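Local coordinates for protein oligogalacturonate lyase (PDB 3PE7) that cleaves oligogalacturonates in the cytoplasm by beta-elimination, as a metal-binding, seven-bladed beta-propeller lyase, at residues A[298-303]-A[340-345]. Sequence-based numbering, arbitrary orientation.
Sequences VGDGSD and TSWKVF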
loop_
_atom_site.group_PDB
_atom_site.type_symbol
_atom_site.label_atom_id
_atom_site.label_comp_id
_atom_site.label_asym_id
_atom_site.label_seq_id
_atom_site.Cartn_x
_atom_site.Cartn_y
_atom_site.Cartn_z
ATOM N N VAL A 298 -11.212 -4.766 4.522
ATOM C CA VAL A 298 -11.637 -4.829 3.130
ATOM C C VAL A 298 -10.611 -5.576 2.302
ATOM O O VAL A 298 -9.398 -5.424 2.508
ATOM C CB VAL A 298 -11.926 -3.394 2.569
ATOM C CG1 VAL A 298 -10.658 -2.514 2.548
ATOM C CG2 VAL A 298 -12.547 -3.478 1.160
ATOM N N GLY A 299 -11.095 -6.395 1.360
ATOM C CA GLY A 299 -10.189 -7.140 0.479
ATOM C C GLY A 299 -10.727 -7.203 -0.945
ATOM O O GLY A 299 -11.922 -7.084 -1.170
ATOM N N ASP A 300 -9.817 -7.386 -1.892
ATOM C CA ASP A 300 -10.181 -7.425 -3.316
ATOM C C ASP A 300 -10.103 -8.832 -3.858
ATOM O O ASP A 300 -9.024 -9.428 -3.900
ATOM C CB ASP A 300 -9.348 -6.429 -4.163
ATOM C CG ASP A 300 -7.837 -6.415 -3.830
ATOM O OD1 ASP A 300 -7.107 -5.714 -4.571
ATOM O OD2 ASP A 300 -7.379 -7.026 -2.844
ATOM N N GLY A 301 -11.249 -9.365 -4.289
ATOM C CA GLY A 301 -11.287 -10.738 -4.847
ATOM C C GLY A 301 -10.199 -10.949 -5.884
ATOM O O GLY A 301 -9.986 -10.107 -6.764
ATOM N N SER A 302 -9.514 -12.092 -5.806
ATOM C CA SER A 302 -8.335 -12.311 -6.635
ATOM C C SER A 302 -8.629 -12.806 -8.039
ATOM O O SER A 302 -9.662 -13.441 -8.286
ATOM C CB SER A 302 -7.415 -13.335 -5.968
ATOM O OG SER A 302 -6.756 -12.738 -4.872
ATOM N N ASP A 303 -7.674 -12.531 -8.924
ATOM C CA ASP A 303 -7.571 -13.193 -10.223
ATOM C C ASP A 303 -7.315 -14.686 -10.061
ATOM O O ASP A 303 -6.889 -15.144 -8.994
ATOM C CB ASP A 303 -6.465 -12.551 -11.090
ATOM C CG ASP A 303 -5.164 -12.267 -10.329
ATOM O OD1 ASP A 303 -4.103 -12.299 -11.003
ATOM O OD2 ASP A 303 -5.168 -11.993 -9.092
ATOM N N THR A 340 -11.679 -5.405 -12.005
ATOM C CA THR A 340 -10.379 -5.151 -12.639
ATOM C C THR A 340 -9.949 -6.328 -13.507
ATOM O O THR A 340 -10.320 -7.473 -13.234
ATOM C CB THR A 340 -9.274 -4.739 -11.633
ATOM O OG1 THR A 340 -8.271 -4.022 -12.347
ATOM C CG2 THR A 340 -8.626 -5.942 -10.962
ATOM N N SER A 341 -9.177 -6.029 -14.546
ATOM C CA SER A 341 -8.658 -7.048 -15.471
ATOM C C SER A 341 -7.355 -7.653 -14.969
ATOM O O SER A 341 -6.940 -8.725 -15.445
ATOM C CB SER A 341 -8.408 -6.435 -16.859
ATOM O OG SER A 341 -7.223 -5.648 -16.833
ATOM N N TRP A 342 -6.708 -6.938 -14.040
ATOM C CA TRP A 342 -5.363 -7.261 -13.547
ATOM C C TRP A 342 -4.252 -7.106 -14.592
ATOM O O TRP A 342 -3.100 -7.519 -14.354
ATOM C CB TRP A 342 -5.332 -8.668 -12.937
ATOM C CG TRP A 342 -6.335 -8.861 -11.833
ATOM C CD1 TRP A 342 -7.572 -9.447 -11.939
ATOM C CD2 TRP A 342 -6.179 -8.499 -10.451
ATOM N NE1 TRP A 342 -8.201 -9.461 -10.721
ATOM C CE2 TRP A 342 -7.365 -8.895 -9.784
ATOM C CE3 TRP A 342 -5.163 -7.867 -9.716
ATOM C CZ2 TRP A 342 -7.569 -8.670 -8.418
ATOM C CZ3 TRP A 342 -5.368 -7.653 -8.346
ATOM C CH2 TRP A 342 -6.563 -8.047 -7.722
ATOM N N LYS A 343 -4.580 -6.487 -15.732
ATOM C CA LYS A 343 -3.620 -6.384 -16.835
ATOM C C LYS A 343 -2.532 -5.386 -16.486
ATOM O O LYS A 343 -2.711 -4.493 -15.641
ATOM C CB LYS A 343 -4.318 -5.950 -18.140
ATOM C CG LYS A 343 -5.097 -7.084 -18.805
ATOM C CD LYS A 343 -5.967 -6.580 -19.954
ATOM C CE LYS A 343 -6.746 -7.736 -20.572
ATOM N NZ LYS A 343 -7.624 -7.307 -21.711
ATOM N N VAL A 344 -1.393 -5.531 -17.160
ATOM C CA VAL A 344 -0.303 -4.585 -17.037
ATOM C C VAL A 344 -0.565 -3.372 -17.935
ATOM O O VAL A 344 -0.945 -3.524 -19.108
ATOM C CB VAL A 344 1.026 -5.274 -17.424
ATOM C CG1 VAL A 344 2.190 -4.268 -17.477
ATOM C CG2 VAL A 344 1.314 -6.424 -16.456
ATOM N N PHE A 345 -0.410 -2.165 -17.398
ATOM C CA PHE A 345 -0.374 -0.987 -18.261
ATOM C C PHE A 345 1.003 -0.344 -18.138
ATOM O O PHE A 345 1.493 -0.124 -17.027
ATOM C CB PHE A 345 -1.441 0.055 -17.871
ATOM C CG PHE A 345 -2.836 -0.288 -18.309
ATOM C CD1 PHE A 345 -3.451 0.419 -19.361
ATOM C CD2 PHE A 345 -3.553 -1.290 -17.664
ATOM C CE1 PHE A 345 -4.750 0.119 -19.756
ATOM C CE2 PHE A 345 -4.874 -1.590 -18.053
ATOM C CZ PHE A 345 -5.461 -0.896 -19.094
#
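Asp303 lies over one face of the Trp342 indole in a CH-pi contact, its CB 3.6 Å from the centroid of the five-membered ring and 19° off the ring normal. With CG turned between its own backbone N and carbonyl carbon (chi1 44°), the carboxylate is laid along the same face, stacked with the two planes 18° apart, and OD2 sits 3.9 Å from Trp342 CE2. Thr340 CG2, from the same segment as the ring, lies over the opposite face, 3.4 Å above the ring plane, so the indole is sandwiched between an aspartate and a methyl group.

At the ring edge, Gly301 O lies near the ring plane, 3.3 Å from Trp342 CZ2, a carbonyl oxygen against an aromatic C-H. Obliquely to the ring, Asp300 OD1 is 4.0 Å from Trp342 CH2, but its stronger partner is ND1 of the manganese ligand His287, a second-shell bond that should help orient that imidazole.

Within 340-345, Ser341 OG accepts from Lys343 N (3.0 Å) in an ST turn around Trp342. The indole also meets the manganese ligand His353 edge-to-face. The contact thus joins strand 296-301 and the loop residues after it to the loop between strands 331-337 and 357-358, beside the manganese site.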